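Local atomic coordinates of FOKI restriction endonuclease (Planomicrobium okeanokoites, PDB entry 2FOK), a protein that recognises a specific DNA sequence and, as a type IIS restriction endonuclease, cleaves both strands at a distance from it in a metal-dependent reaction. Residues V26-S31 with V134-S139; F119-N124 with S128-D133. All coordinates share one frame; numbering follows the deposited sequence.

Contact 1 of 2, residues V26-S31 with V134-S139; sequences VFDRNS and VGLAYS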
loop_
_atom_site.group_PDB
_atom_site.type_symbol
_atom_site.label_atom_id
_atom_site.label_comp_id
_atom_site.label_asym_id
_atom_site.label_seq_id
_atom_site.Cartn_x
_atom_site.Cartn_y
_atom_site.Cartn_z
ATOM N N VAL A 26 -24.609 -11.691 13.661
ATOM C CA VAL A 26 -24.865 -13.004 13.080
ATOM C C VAL A 26 -24.114 -14.079 13.862
ATOM O O VAL A 26 -24.425 -15.268 13.773
ATOM C CB VAL A 26 -24.457 -12.985 11.577
ATOM C CG1 VAL A 26 -23.703 -14.244 11.191
ATOM C CG2 VAL A 26 -25.705 -12.792 10.717
ATOM N N PHE A 27 -23.127 -13.655 14.643
ATOM C CA PHE A 27 -22.365 -14.596 15.462
ATOM C C PHE A 27 -22.978 -14.655 16.866
ATOM O O PHE A 27 -22.521 -15.407 17.722
ATOM C CB PHE A 27 -20.902 -14.155 15.568
ATOM C CG PHE A 27 -20.181 -14.098 14.258
ATOM C CD1 PHE A 27 -20.463 -13.093 13.340
ATOM C CD2 PHE A 27 -19.156 -14.994 13.976
ATOM C CE1 PHE A 27 -19.734 -12.968 12.172
ATOM C CE2 PHE A 27 -18.418 -14.883 12.809
ATOM C CZ PHE A 27 -18.704 -13.866 11.905
ATOM N N ASP A 28 -24.008 -13.837 17.085
ATOM C CA ASP A 28 -24.724 -13.757 18.363
ATOM C C ASP A 28 -26.054 -14.502 18.219
ATOM O O ASP A 28 -26.948 -14.037 17.537
ATOM C CB ASP A 28 -24.973 -12.284 18.718
ATOM C CG ASP A 28 -25.890 -12.111 19.913
ATOM O OD1 ASP A 28 -26.647 -13.047 20.231
ATOM O OD2 ASP A 28 -25.857 -11.031 20.540
ATOM N N ARG A 29 -26.171 -15.648 18.884
ATOM C CA ARG A 29 -27.357 -16.500 18.814
ATOM C C ARG A 29 -28.681 -15.883 19.246
ATOM O O ARG A 29 -29.744 -16.319 18.798
ATOM C CB ARG A 29 -27.121 -17.784 19.615
ATOM C CG ARG A 29 -26.871 -17.560 21.105
ATOM C CD ARG A 29 -26.947 -18.881 21.885
ATOM N NE ARG A 29 -26.379 -18.778 23.231
ATOM C CZ ARG A 29 -25.289 -19.425 23.638
ATOM N NH1 ARG A 29 -24.637 -20.230 22.808
ATOM N NH2 ARG A 29 -24.849 -19.271 24.880
ATOM N N ASN A 30 -28.622 -14.868 20.100
ATOM C CA ASN A 30 -29.834 -14.224 20.588
ATOM C C ASN A 30 -30.135 -12.865 19.964
ATOM O O ASN A 30 -30.717 -11.997 20.618
ATOM C CB ASN A 30 -29.758 -14.085 22.106
ATOM C CG ASN A 30 -29.703 -15.427 22.806
ATOM O OD1 ASN A 30 -30.515 -16.315 22.530
ATOM N ND2 ASN A 30 -28.742 -15.589 23.714
ATOM N N SER A 31 -29.740 -12.661 18.710
ATOM C CA SER A 31 -30.022 -11.391 18.051
ATOM C C SER A 31 -31.082 -11.618 16.983
ATOM O O SER A 31 -31.294 -12.751 16.549
ATOM C CB SER A 31 -28.755 -10.806 17.415
ATOM O OG SER A 31 -28.175 -11.715 16.502
ATOM N N VAL A 134 -16.461 -8.001 23.395
ATOM C CA VAL A 134 -16.934 -6.698 22.945
ATOM C C VAL A 134 -17.871 -6.784 21.752
ATOM O O VAL A 134 -18.636 -5.856 21.490
ATOM C CB VAL A 134 -15.759 -5.778 22.612
ATOM C CG1 VAL A 134 -15.111 -5.304 23.906
ATOM C CG2 VAL A 134 -14.746 -6.512 21.751
ATOM N N GLY A 135 -17.820 -7.904 21.039
ATOM C CA GLY A 135 -18.694 -8.089 19.894
ATOM C C GLY A 135 -20.149 -8.265 20.300
ATOM O O GLY A 135 -21.056 -7.711 19.670
ATOM N N LEU A 136 -20.379 -9.039 21.359
ATOM C CA LEU A 136 -21.733 -9.281 21.842
ATOM C C LEU A 136 -22.339 -7.978 22.365
ATOM O O LEU A 136 -23.518 -7.689 22.130
ATOM C CB LEU A 136 -21.709 -10.349 22.939
ATOM C CG LEU A 136 -21.474 -11.767 22.401
ATOM C CD1 LEU A 136 -20.709 -12.596 23.423
ATOM C CD2 LEU A 136 -22.804 -12.409 22.080
ATOM N N ALA A 137 -21.521 -7.185 23.051
ATOM C CA ALA A 137 -21.961 -5.904 23.597
ATOM C C ALA A 137 -22.277 -4.967 22.445
ATOM O O ALA A 137 -23.167 -4.121 22.538
ATOM C CB ALA A 137 -20.866 -5.299 24.479
ATOM N N TYR A 138 -21.521 -5.099 21.362
ATOM C CA TYR A 138 -21.756 -4.278 20.183
ATOM C C TYR A 138 -23.093 -4.748 19.598
ATOM O O TYR A 138 -23.930 -3.945 19.190
ATOM C CB TYR A 138 -20.624 -4.487 19.169
ATOM C CG TYR A 138 -20.771 -3.701 17.886
ATOM C CD1 TYR A 138 -21.206 -2.376 17.899
ATOM C CD2 TYR A 138 -20.484 -4.287 16.656
ATOM C CE1 TYR A 138 -21.352 -1.654 16.712
ATOM C CE2 TYR A 138 -20.627 -3.576 15.463
ATOM C CZ TYR A 138 -21.062 -2.258 15.500
ATOM O OH TYR A 138 -21.211 -1.552 14.324
ATOM N N SER A 139 -23.282 -6.064 19.605
ATOM C CA SER A 139 -24.482 -6.715 19.080
ATOM C C SER A 139 -25.785 -6.261 19.735
ATOM O O SER A 139 -26.727 -5.905 19.035
ATOM C CB SER A 139 -24.344 -8.241 19.219
ATOM O OG SER A 139 -25.380 -8.937 18.544
#

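Contact 2 of 2, residues F119-N124 with S128-D133; sequences FIEYIN and SFVITD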
loop_
_atom_site.group_PDB
_atom_site.type_symbol
_atom_site.label_atom_id
_atom_site.label_comp_id
_atom_site.label_asym_id
_atom_site.label_seq_id
_atom_site.Cartn_x
_atom_site.Cartn_y
_atom_site.Cartn_z
ATOM N N PHE A 119 -14.385 -7.597 16.989
ATOM C CA PHE A 119 -15.731 -8.070 17.313
ATOM C C PHE A 119 -15.872 -9.576 17.106
ATOM O O PHE A 119 -16.823 -10.197 17.594
ATOM C CB PHE A 119 -16.766 -7.323 16.483
ATOM C CG PHE A 119 -16.842 -5.848 16.796
ATOM C CD1 PHE A 119 -16.832 -5.406 18.112
ATOM C CD2 PHE A 119 -16.929 -4.912 15.771
ATOM C CE1 PHE A 119 -16.906 -4.060 18.406
ATOM C CE2 PHE A 119 -17.006 -3.562 16.053
ATOM C CZ PHE A 119 -16.994 -3.130 17.372
ATOM N N ILE A 120 -14.925 -10.151 16.373
ATOM C CA ILE A 120 -14.888 -11.588 16.138
ATOM C C ILE A 120 -13.410 -11.963 16.170
ATOM O O ILE A 120 -12.549 -11.138 15.868
ATOM C CB ILE A 120 -15.527 -11.993 14.769
ATOM C CG1 ILE A 120 -14.647 -11.552 13.601
ATOM C CG2 ILE A 120 -16.934 -11.388 14.644
ATOM C CD1 ILE A 120 -15.300 -11.771 12.227
ATOM N N GLU A 121 -13.110 -13.190 16.576
ATOM C CA GLU A 121 -11.723 -13.638 16.648
ATOM C C GLU A 121 -11.533 -14.804 15.698
ATOM O O GLU A 121 -12.469 -15.557 15.463
ATOM C CB GLU A 121 -11.376 -14.063 18.080
ATOM C CG GLU A 121 -12.215 -15.220 18.602
ATOM C CD GLU A 121 -12.281 -15.270 20.128
ATOM O OE1 GLU A 121 -11.713 -14.371 20.790
ATOM O OE2 GLU A 121 -12.902 -16.212 20.671
ATOM N N TYR A 122 -10.320 -14.942 15.167
ATOM C CA TYR A 122 -9.967 -16.002 14.217
ATOM C C TYR A 122 -9.187 -17.115 14.906
ATOM O O TYR A 122 -8.218 -16.856 15.616
ATOM C CB TYR A 122 -9.109 -15.417 13.084
ATOM C CG TYR A 122 -8.632 -16.423 12.048
ATOM C CD1 TYR A 122 -9.545 -17.100 11.245
ATOM C CD2 TYR A 122 -7.269 -16.694 11.870
ATOM C CE1 TYR A 122 -9.128 -18.022 10.285
ATOM C CE2 TYR A 122 -6.830 -17.625 10.905
ATOM C CZ TYR A 122 -7.773 -18.281 10.116
ATOM O OH TYR A 122 -7.387 -19.180 9.135
ATOM N N ILE A 123 -9.606 -18.356 14.678
ATOM C CA ILE A 123 -8.943 -19.514 15.261
ATOM C C ILE A 123 -8.119 -20.201 14.188
ATOM O O ILE A 123 -8.650 -20.979 13.392
ATOM C CB ILE A 123 -9.960 -20.533 15.827
ATOM C CG1 ILE A 123 -10.663 -19.935 17.040
ATOM C CG2 ILE A 123 -9.246 -21.821 16.235
ATOM C CD1 ILE A 123 -12.019 -19.366 16.731
ATOM N N ASN A 124 -6.823 -19.910 14.173
ATOM C CA ASN A 124 -5.907 -20.496 13.195
ATOM C C ASN A 124 -6.017 -22.012 13.206
ATOM O O ASN A 124 -6.361 -22.596 14.226
ATOM C CB ASN A 124 -4.462 -20.103 13.522
ATOM C CG ASN A 124 -4.050 -18.797 12.881
ATOM O OD1 ASN A 124 -3.533 -18.778 11.768
ATOM N ND2 ASN A 124 -4.276 -17.695 13.584
ATOM N N SER A 128 -11.527 -20.759 11.318
ATOM C CA SER A 128 -12.840 -20.338 11.790
ATOM C C SER A 128 -12.859 -19.092 12.670
ATOM O O SER A 128 -11.828 -18.651 13.165
ATOM C CB SER A 128 -13.489 -21.498 12.555
ATOM O OG SER A 128 -13.584 -22.643 11.732
ATOM N N PHE A 129 -14.053 -18.537 12.857
ATOM C CA PHE A 129 -14.246 -17.353 13.685
ATOM C C PHE A 129 -15.391 -17.556 14.683
ATOM O O PHE A 129 -16.289 -18.385 14.470
ATOM C CB PHE A 129 -14.616 -16.117 12.840
ATOM C CG PHE A 129 -13.655 -15.803 11.725
ATOM C CD1 PHE A 129 -13.563 -16.626 10.612
ATOM C CD2 PHE A 129 -12.895 -14.638 11.761
ATOM C CE1 PHE A 129 -12.741 -16.301 9.550
ATOM C CE2 PHE A 129 -12.064 -14.299 10.698
ATOM C CZ PHE A 129 -11.988 -15.135 9.587
ATOM N N VAL A 130 -15.344 -16.773 15.763
ATOM C CA VAL A 130 -16.385 -16.755 16.782
ATOM C C VAL A 130 -16.473 -15.300 17.247
ATOM O O VAL A 130 -15.547 -14.525 17.058
ATOM C CB VAL A 130 -16.062 -17.657 18.009
ATOM C CG1 VAL A 130 -16.015 -19.122 17.592
ATOM C CG2 VAL A 130 -14.752 -17.220 18.650
ATOM N N ILE A 131 -17.597 -14.929 17.835
ATOM C CA ILE A 131 -17.787 -13.576 18.322
ATOM C C ILE A 131 -16.944 -13.430 19.591
ATOM O O ILE A 131 -16.513 -14.433 20.166
ATOM C CB ILE A 131 -19.287 -13.335 18.627
ATOM C CG1 ILE A 131 -19.589 -11.842 18.674
ATOM C CG2 ILE A 131 -19.675 -14.016 19.938
ATOM C CD1 ILE A 131 -21.091 -11.513 18.730
ATOM N N THR A 132 -16.685 -12.193 20.012
ATOM C CA THR A 132 -15.906 -11.964 21.221
ATOM C C THR A 132 -16.746 -11.289 22.284
ATOM O O THR A 132 -17.961 -11.137 22.153
ATOM C CB THR A 132 -14.669 -11.052 20.982
ATOM O OG1 THR A 132 -15.111 -9.752 20.584
ATOM C CG2 THR A 132 -13.745 -11.637 19.924
ATOM N N ASP A 133 -16.060 -10.874 23.338
ATOM C CA ASP A 133 -16.659 -10.184 24.469
ATOM C C ASP A 133 -17.273 -8.847 24.023
ATOM O O ASP A 133 -18.458 -8.583 24.250
ATOM C CB ASP A 133 -15.567 -9.926 25.505
ATOM C CG ASP A 133 -14.229 -9.590 24.854
ATOM O OD1 ASP A 133 -14.068 -8.444 24.369
ATOM O OD2 ASP A 133 -13.344 -10.476 24.811
#

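Contact 1 of 2, residues V26-S31 with V134-S139
Asp28 OD2 takes a hydrogen bond from Ser139 OG at 2.9 Å and also forms a salt bridge with Lys140, the residue after Ser139. The contact ties the loop between helices 17-24 and 32-45 to helix 133-140, two parts of the first recognition subdomain, which belongs to the helix-turn-helix clan. The serine hydroxyl comes to OD2 on the anti side of the carboxylate and 34° out of its plane. Asp28 CG stands anti to the backbone N (chi1 171°), which carries the carboxylate across to the helix while OD1 turns back on its own loop. There OD1 accepts from Asn30 N at 2.7 Å, closing an Asx turn within the type I beta turn from Asp28 to Ser31. The bond is bent, 139° at the hydrogen, although the N-H meets OD1 nearly along its C-O axis. Held at both oxygens, the buried carboxylate is probably restricted in its rotation, and the neighbouring lysine probably stabilises its negative charge. Ser31, the N-cap residue of helix 32-45, directs its hydroxyl to Gln25 O; its CB comes nearest to the helix, 4.0 Å from Ser139 OG. On the more open side of the contact, Leu136 reaches the carboxylate with one branch, its CD2 lying 3.7 Å from Asp28 OD2 and 4.0 Å from Asp28 CB.

Contact 2 of 2, residues F119-N124 with S128-D133
Strands 120-123 and 128-131 form an antiparallel beta hairpin, their short axes 4.5 Å apart at closest approach and their directions 151° apart. Glu121 and Val130 are a hydrogen-bonded pair joined by both possible backbone bonds, and at the next such pair Ile123 N gives a short bond to Ser128 O (2.7 Å). Beyond the strands Thr132 N still gives a hydrogen bond to Phe119 O. Tyr122 and Phe129, the non-hydrogen-bonded pair between the Glu121–Val130 and Ile123–Ser128 pairs, share one face of the hairpin. Tyr122 CD1 sits over one face of the Phe129 ring, toward its rim and 3.5 Å from Phe129 CZ; the two ring planes meet obliquely, at 52°. Phe129 CG lies anti to its carbonyl carbon (chi1 -54°), which also sets CD2 3.8 Å from Ile120 CD1. Replacing Phe129 by an alanine is likely to leave the Tyr122 ring and Ile120 CD1 without their shared neighbour and to open a gap on the side facing helix 104-116. The other face carries Glu121, Ile123, Ser128 and Val130, where Ile123 CD1 packs on Val130 CG2 at 4.0 Å and Thr132 CG2 lies 3.5 Å from Glu121 OE1. Phe129 and Ile120 pack against helix 104-116, Phe119 against helix 146-157, and strand 128-131 is the middle one of three, the Phe129 backbone hydrogen-bonded to that of Tyr66 in strand 66-67.

Both contacts belong to the first recognition subdomain, and the hairpin of contact 2 is nested in the chain loop that contact 1 closes. Their centres are about 12 Å apart, and strand 128-131 leads into helix 133-140. Contact 1 is small, 146 Å², and rests on one hydroxyl-to-carboxylate hydrogen bond, backed by a salt bridge to Lys140; contact 2 buries 562 Å² through backbone bonds and aromatic and aliphatic packing. Neither is wholly core: Asp28 and Ser139 are buried in contact 1 and Phe119, Ile120 and Phe129 in contact 2, whereas Leu136, Ser31, Glu121 and Val130 are partly exposed. They meet where Phe27 CB packs on Ile131 CB and the Tyr138 and Phe119 rings stack.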